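Local coordinates for deacetylase EF_0837 (Enterococcus faecalis, PDB 2ICS), which hydrolyses the acetyl ester of (R)-mandelate in vitro, with very low efficiency, as a deacetylase of the metallo-dependent hydrolase superfamily carrying two zinc ions, at residues E291-V295 against V296-W300; W300-I303 against I304-T308. All blocks are in the same frame, centred on the assembly; numbering follows the deposited sequence.

Interaction 1 of 2, residues E291-V295 against V296-W300; sequences EKLRV and VGYDW
R294 turns its guanidinium back onto the chain that follows its helix: NH1 donates to Y298 O at 3.0 Å with an N-H...O angle of 154°, meeting the carbonyl at a tilt to its plane. The other polar contacts are backbone bonds that end the helix in a Schellman motif. Y298 N reaches back five residues to L293 O at 2.9 Å, nearly in line with the carbonyl, while G297 N makes a weak bond to R294 O at 3.1 Å inside this loop. G297 N also binds L293 O from above the carbonyl plane, so that oxygen is gripped by two N-H groups. G297 has positive phi, the usual glycine position of the motif. L293 and Y298, joined by the outer (six-to-one) bond, also make apolar contact, side by side and pointing the same way; CD2 of L293 sits over one face of the phenol ring, 3.6 Å from its centroid, and Y298 OH goes on to A266 N. On another side of the helix end, R294 crosses W300 at about a right angle. CG lies anti to the backbone N and the chain bends at chi2 (51°), carrying CD over the five-membered ring, 4.0 Å from its centroid, in a CH-pi contact; CG rides over the rim at 3.5 Å from W300 CZ2. Farther along, E291 CG brushes W300 CH2 at 4.2 Å, its carboxylate held by K341 and I357 N. R294 NE and W300 NE1 are two donors only 3.5 Å apart, and both turn to OE1 of E355 on strand 350-364. That shared carboxylate probably offsets the guanidinium charge and makes the close approach of the two N-H groups tolerable, tying helix end, loop and strand together.

Interaction 2 of 2, residues W300-I303 against I304-T308; sequences WPEI and IEKVT
W300 O receives I304 N at 2.9 Å, an almost straight bond that starts the short helix, and E305 N follows on P301 O at 3.2 Å. K306 N closes the series on E302 O at 2.9 Å, with a weak second bond to I303 O. The end of this run overlaps a type I turn from E305 to T308. There I304 O takes two donors from opposite faces of its plane, V307 N and the hydroxyl of T308, whose OG1 is 2.7 Å from I304 O. Among the charged side chains, E302 has CG wedged between its backbone N and carbonyl carbon (chi1 64°), which swings the carboxylate back to D299 N, half of a capping box at the helix start, and lets OE1 bridge to K265. K306 passes CG and CD over E302 O, with K306 CE reaching E302 CB at 4.0 Å, while NZ binds A266 O. Within 300-303, CD1 of I303 lies above one face of the W300 ring, displaced toward the rim. I303 faces helix 286-296, whereas I304 reaches both M290 of that helix and strands 51-61 and 331-344; V307 and T308 lie against strand 51-61.

Overall arrangement
Interactions 1 and 2 share W300, and their centres are about 10 Å apart: the Schellman motif closing helix 286-296 runs through a three-residue link, G297 to D299, into the capped helix 300-305. I303 packs against both R294 and Y298, its CD1 3.7 Å from R294 CB and its CG1 3.7 Å from Y298 CB; R294 and I303 meet the indole of W300 on the same face. Y298 CD2 also packs on K306 CD at 4.1 Å. Neither contact touches a metal. The K292 side chain is about 11 Å from that of the zinc ligand D272, and the V307 side chain about 11 Å from that of zinc ligand H60, which lies on strand 51-61.

Interaction 1 of 2, residues E291-V295 against V296-W300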
ATOM      1  N   GLU A 291      -6.363   0.733  12.023  1.00 21.88           N
ATOM      2  CA  GLU A 291      -6.971   0.488  13.325  1.00 23.40           C
ATOM      3  C   GLU A 291      -6.970  -1.008  13.631  1.00 23.55           C
ATOM      4  O   GLU A 291      -7.003  -1.410  14.794  1.00 21.47           O
ATOM      5  CB  GLU A 291      -8.406   1.025  13.356  1.00 24.33           C
ATOM      6  CG  GLU A 291      -8.509   2.510  13.045  1.00 26.88           C
ATOM      7  CD  GLU A 291      -9.933   2.956  12.810  1.00 28.29           C
ATOM      8  OE1 GLU A 291     -10.745   2.121  12.361  1.00 29.13           O
ATOM      9  OE2 GLU A 291     -10.237   4.143  13.060  1.00 31.79           O
ATOM     10  N   LYS A 292      -6.935  -1.835  12.588  1.00 24.30           N
ATOM     11  CA  LYS A 292      -6.912  -3.281  12.798  1.00 23.70           C
ATOM     12  C   LYS A 292      -5.550  -3.723  13.328  1.00 24.05           C
ATOM     13  O   LYS A 292      -5.464  -4.573  14.209  1.00 25.12           O
ATOM     14  CB  LYS A 292      -7.254  -4.019  11.503  1.00 21.54           C
ATOM     15  CG  LYS A 292      -8.720  -3.867  11.102  1.00 24.12           C
ATOM     16  CD  LYS A 292      -9.055  -4.605   9.808  1.00 21.87           C
ATOM     17  CE  LYS A 292     -10.517  -4.380   9.435  1.00 22.89           C
ATOM     18  NZ  LYS A 292     -10.858  -4.880   8.079  1.00 22.43           N
ATOM     19  N   LEU A 293      -4.474  -3.148  12.802  1.00 25.71           N
ATOM     20  CA  LEU A 293      -3.156  -3.518  13.303  1.00 26.57           C
ATOM     21  C   LEU A 293      -2.918  -2.873  14.659  1.00 26.32           C
ATOM     22  O   LEU A 293      -2.059  -3.306  15.424  1.00 24.92           O
ATOM     23  CB  LEU A 293      -2.080  -3.116  12.303  1.00 24.91           C
ATOM     24  CG  LEU A 293      -2.176  -4.178  11.203  1.00 26.93           C
ATOM     25  CD1 LEU A 293      -2.212  -3.541   9.839  1.00 24.41           C
ATOM     26  CD2 LEU A 293      -1.028  -5.159  11.363  1.00 21.36           C
ATOM     27  N   ARG A 294      -3.695  -1.840  14.962  1.00 27.54           N
ATOM     28  CA  ARG A 294      -3.573  -1.177  16.248  1.00 28.34           C
ATOM     29  C   ARG A 294      -4.163  -2.122  17.281  1.00 28.36           C
ATOM     30  O   ARG A 294      -3.571  -2.351  18.332  1.00 28.85           O
ATOM     31  CB  ARG A 294      -4.338   0.149  16.251  1.00 29.80           C
ATOM     32  CG  ARG A 294      -4.453   0.797  17.632  1.00 30.74           C
ATOM     33  CD  ARG A 294      -3.102   0.897  18.316  1.00 34.42           C
ATOM     34  NE  ARG A 294      -3.192   1.505  19.640  1.00 35.55           N
ATOM     35  CZ  ARG A 294      -2.420   1.165  20.669  1.00 37.38           C
ATOM     36  NH1 ARG A 294      -1.498   0.216  20.531  1.00 33.91           N
ATOM     37  NH2 ARG A 294      -2.563   1.778  21.837  1.00 36.42           N
ATOM     38  N   VAL A 295      -5.324  -2.688  16.962  1.00 27.92           N
ATOM     39  CA  VAL A 295      -5.994  -3.608  17.872  1.00 29.76           C
ATOM     40  C   VAL A 295      -5.193  -4.905  17.991  1.00 29.08           C
ATOM     41  O   VAL A 295      -5.238  -5.576  19.021  1.00 27.79           O
ATOM     42  CB  VAL A 295      -7.441  -3.921  17.395  1.00 31.68           C
ATOM     43  CG1 VAL A 295      -7.417  -4.877  16.213  1.00 33.30           C
ATOM     44  CG2 VAL A 295      -8.248  -4.502  18.539  1.00 32.57           C
ATOM     45  N   VAL A 296      -4.464  -5.254  16.934  1.00 28.60           N
ATOM     46  CA  VAL A 296      -3.629  -6.450  16.944  1.00 27.09           C
ATOM     47  C   VAL A 296      -2.507  -6.261  17.964  1.00 28.57           C
ATOM     48  O   VAL A 296      -2.101  -7.208  18.633  1.00 28.96           O
ATOM     49  CB  VAL A 296      -2.990  -6.720  15.550  1.00 27.15           C
ATOM     50  CG1 VAL A 296      -1.825  -7.706  15.675  1.00 24.36           C
ATOM     51  CG2 VAL A 296      -4.028  -7.285  14.608  1.00 25.00           C
ATOM     52  N   GLY A 297      -2.001  -5.034  18.074  1.00 29.67           N
ATOM     53  CA  GLY A 297      -0.932  -4.774  19.022  1.00 29.07           C
ATOM     54  C   GLY A 297       0.117  -3.752  18.610  1.00 28.73           C
ATOM     55  O   GLY A 297       0.904  -3.316  19.451  1.00 30.00           O
ATOM     56  N   TYR A 298       0.157  -3.375  17.332  1.00 26.88           N
ATOM     57  CA  TYR A 298       1.135  -2.381  16.873  1.00 27.22           C
ATOM     58  C   TYR A 298       0.829  -1.038  17.549  1.00 26.44           C
ATOM     59  O   TYR A 298      -0.310  -0.797  17.947  1.00 27.24           O
ATOM     60  CB  TYR A 298       1.037  -2.186  15.354  1.00 26.02           C
ATOM     61  CG  TYR A 298       1.416  -3.378  14.494  1.00 24.82           C
ATOM     62  CD1 TYR A 298       1.361  -4.682  14.990  1.00 23.80           C
ATOM     63  CD2 TYR A 298       1.755  -3.203  13.149  1.00 24.79           C
ATOM     64  CE1 TYR A 298       1.625  -5.779  14.166  1.00 22.01           C
ATOM     65  CE2 TYR A 298       2.018  -4.295  12.317  1.00 20.25           C
ATOM     66  CZ  TYR A 298       1.947  -5.575  12.832  1.00 20.32           C
ATOM     67  OH  TYR A 298       2.175  -6.651  12.011  1.00 20.17           O
ATOM     68  N   ASP A 299       1.831  -0.171  17.693  1.00 27.02           N
ATOM     69  CA  ASP A 299       1.585   1.150  18.282  1.00 27.63           C
ATOM     70  C   ASP A 299       1.447   2.158  17.138  1.00 26.33           C
ATOM     71  O   ASP A 299       1.952   1.929  16.042  1.00 24.08           O
ATOM     72  CB  ASP A 299       2.710   1.576  19.247  1.00 30.54           C
ATOM     73  CG  ASP A 299       4.072   1.705  18.570  1.00 34.69           C
ATOM     74  OD1 ASP A 299       4.169   2.288  17.467  1.00 36.74           O
ATOM     75  OD2 ASP A 299       5.066   1.236  19.163  1.00 36.77           O
ATOM     76  N   TRP A 300       0.764   3.270  17.390  1.00 25.29           N
ATOM     77  CA  TRP A 300       0.545   4.265  16.344  1.00 25.28           C
ATOM     78  C   TRP A 300       1.780   4.759  15.597  1.00 25.84           C
ATOM     79  O   TRP A 300       1.743   4.915  14.372  1.00 28.29           O
ATOM     80  CB  TRP A 300      -0.252   5.449  16.904  1.00 25.27           C
ATOM     81  CG  TRP A 300      -1.695   5.092  17.153  1.00 25.80           C
ATOM     82  CD1 TRP A 300      -2.337   5.046  18.357  1.00 26.18           C
ATOM     83  CD2 TRP A 300      -2.658   4.672  16.170  1.00 25.28           C
ATOM     84  NE1 TRP A 300      -3.638   4.620  18.187  1.00 26.37           N
ATOM     85  CE2 TRP A 300      -3.859   4.384  16.856  1.00 24.60           C
ATOM     86  CE3 TRP A 300      -2.618   4.510  14.777  1.00 24.63           C
ATOM     87  CZ2 TRP A 300      -5.015   3.941  16.197  1.00 23.20           C
ATOM     88  CZ3 TRP A 300      -3.773   4.067  14.118  1.00 22.45           C
ATOM     89  CH2 TRP A 300      -4.951   3.788  14.833  1.00 22.76           C
TER

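Interaction 2 of 2, residues W300-I303 against I304-T308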
ATOM      1  N   TRP A 300       0.764   3.270  17.390  1.00 25.29           N
ATOM      2  CA  TRP A 300       0.545   4.265  16.344  1.00 25.28           C
ATOM      3  C   TRP A 300       1.780   4.759  15.597  1.00 25.84           C
ATOM      4  O   TRP A 300       1.743   4.915  14.372  1.00 28.29           O
ATOM      5  CB  TRP A 300      -0.252   5.449  16.904  1.00 25.27           C
ATOM      6  CG  TRP A 300      -1.695   5.092  17.153  1.00 25.80           C
ATOM      7  CD1 TRP A 300      -2.337   5.046  18.357  1.00 26.18           C
ATOM      8  CD2 TRP A 300      -2.658   4.672  16.170  1.00 25.28           C
ATOM      9  NE1 TRP A 300      -3.638   4.620  18.187  1.00 26.37           N
ATOM     10  CE2 TRP A 300      -3.859   4.384  16.856  1.00 24.60           C
ATOM     11  CE3 TRP A 300      -2.618   4.510  14.777  1.00 24.63           C
ATOM     12  CZ2 TRP A 300      -5.015   3.941  16.197  1.00 23.20           C
ATOM     13  CZ3 TRP A 300      -3.773   4.067  14.118  1.00 22.45           C
ATOM     14  CH2 TRP A 300      -4.951   3.788  14.833  1.00 22.76           C
ATOM     15  N   PRO A 301       2.887   5.022  16.311  1.00 23.85           N
ATOM     16  CA  PRO A 301       4.088   5.496  15.609  1.00 23.58           C
ATOM     17  C   PRO A 301       4.562   4.543  14.506  1.00 23.24           C
ATOM     18  O   PRO A 301       4.862   4.974  13.395  1.00 25.09           O
ATOM     19  CB  PRO A 301       5.114   5.639  16.733  1.00 22.21           C
ATOM     20  CG  PRO A 301       4.247   6.030  17.918  1.00 24.29           C
ATOM     21  CD  PRO A 301       3.062   5.096  17.774  1.00 23.50           C
ATOM     22  N   GLU A 302       4.637   3.249  14.798  1.00 22.46           N
ATOM     23  CA  GLU A 302       5.088   2.315  13.775  1.00 23.46           C
ATOM     24  C   GLU A 302       4.011   2.160  12.701  1.00 23.24           C
ATOM     25  O   GLU A 302       4.323   1.985  11.524  1.00 23.13           O
ATOM     26  CB  GLU A 302       5.477   0.962  14.396  1.00 22.50           C
ATOM     27  CG  GLU A 302       4.362   0.188  15.067  1.00 25.58           C
ATOM     28  CD  GLU A 302       4.893  -0.937  15.946  1.00 26.29           C
ATOM     29  OE1 GLU A 302       5.973  -1.474  15.637  1.00 29.43           O
ATOM     30  OE2 GLU A 302       4.231  -1.295  16.940  1.00 30.08           O
ATOM     31  N   ILE A 303       2.745   2.248  13.103  1.00 22.93           N
ATOM     32  CA  ILE A 303       1.647   2.150  12.153  1.00 21.43           C
ATOM     33  C   ILE A 303       1.797   3.259  11.106  1.00 22.02           C
ATOM     34  O   ILE A 303       1.745   2.995   9.903  1.00 22.21           O
ATOM     35  CB  ILE A 303       0.292   2.275  12.865  1.00 21.66           C
ATOM     36  CG1 ILE A 303       0.049   1.029  13.718  1.00 22.23           C
ATOM     37  CG2 ILE A 303      -0.837   2.458  11.847  1.00 20.45           C
ATOM     38  CD1 ILE A 303      -1.216   1.094  14.568  1.00 21.59           C
ATOM     39  N   ILE A 304       2.010   4.493  11.564  1.00 22.29           N
ATOM     40  CA  ILE A 304       2.185   5.634  10.660  1.00 20.17           C
ATOM     41  C   ILE A 304       3.362   5.406   9.715  1.00 22.35           C
ATOM     42  O   ILE A 304       3.281   5.687   8.511  1.00 20.90           O
ATOM     43  CB  ILE A 304       2.439   6.947  11.450  1.00 19.35           C
ATOM     44  CG1 ILE A 304       1.142   7.423  12.104  1.00 20.73           C
ATOM     45  CG2 ILE A 304       2.988   8.028  10.532  1.00 18.88           C
ATOM     46  CD1 ILE A 304       0.016   7.706  11.122  1.00 22.49           C
ATOM     47  N   GLU A 305       4.462   4.903  10.269  1.00 22.36           N
ATOM     48  CA  GLU A 305       5.645   4.641   9.470  1.00 24.64           C
ATOM     49  C   GLU A 305       5.343   3.598   8.400  1.00 23.65           C
ATOM     50  O   GLU A 305       5.897   3.647   7.303  1.00 23.73           O
ATOM     51  CB  GLU A 305       6.786   4.153  10.365  1.00 30.61           C
ATOM     52  CG  GLU A 305       8.064   3.810   9.614  1.00 39.51           C
ATOM     53  CD  GLU A 305       9.203   3.454  10.545  1.00 44.98           C
ATOM     54  OE1 GLU A 305       9.598   4.320  11.355  1.00 48.93           O
ATOM     55  OE2 GLU A 305       9.703   2.309  10.468  1.00 49.77           O
ATOM     56  N   LYS A 306       4.450   2.667   8.716  1.00 23.79           N
ATOM     57  CA  LYS A 306       4.095   1.602   7.787  1.00 23.04           C
ATOM     58  C   LYS A 306       3.137   1.997   6.656  1.00 22.26           C
ATOM     59  O   LYS A 306       2.863   1.192   5.767  1.00 18.53           O
ATOM     60  CB  LYS A 306       3.553   0.402   8.574  1.00 24.84           C
ATOM     61  CG  LYS A 306       4.627  -0.235   9.448  1.00 22.85           C
ATOM     62  CD  LYS A 306       4.081  -1.303  10.372  1.00 22.76           C
ATOM     63  CE  LYS A 306       5.142  -1.720  11.398  1.00 21.96           C
ATOM     64  NZ  LYS A 306       6.408  -2.207  10.758  1.00 20.79           N
ATOM     65  N   VAL A 307       2.627   3.228   6.693  1.00 21.18           N
ATOM     66  CA  VAL A 307       1.748   3.716   5.627  1.00 20.35           C
ATOM     67  C   VAL A 307       2.370   4.967   5.008  1.00 21.63           C
ATOM     68  O   VAL A 307       1.701   5.712   4.297  1.00 17.80           O
ATOM     69  CB  VAL A 307       0.314   4.061   6.129  1.00 20.92           C
ATOM     70  CG1 VAL A 307      -0.385   2.803   6.625  1.00 19.39           C
ATOM     71  CG2 VAL A 307       0.371   5.120   7.227  1.00 22.06           C
ATOM     72  N   THR A 308       3.656   5.194   5.290  1.00 20.87           N
ATOM     73  CA  THR A 308       4.364   6.352   4.740  1.00 22.76           C
ATOM     74  C   THR A 308       5.783   6.020   4.291  1.00 22.67           C
ATOM     75  O   THR A 308       6.028   5.772   3.111  1.00 23.00           O
ATOM     76  CB  THR A 308       4.444   7.525   5.749  1.00 23.44           C
ATOM     77  OG1 THR A 308       5.009   7.068   6.985  1.00 25.10           O
ATOM     78  CG2 THR A 308       3.068   8.105   5.997  1.00 23.40           C
TER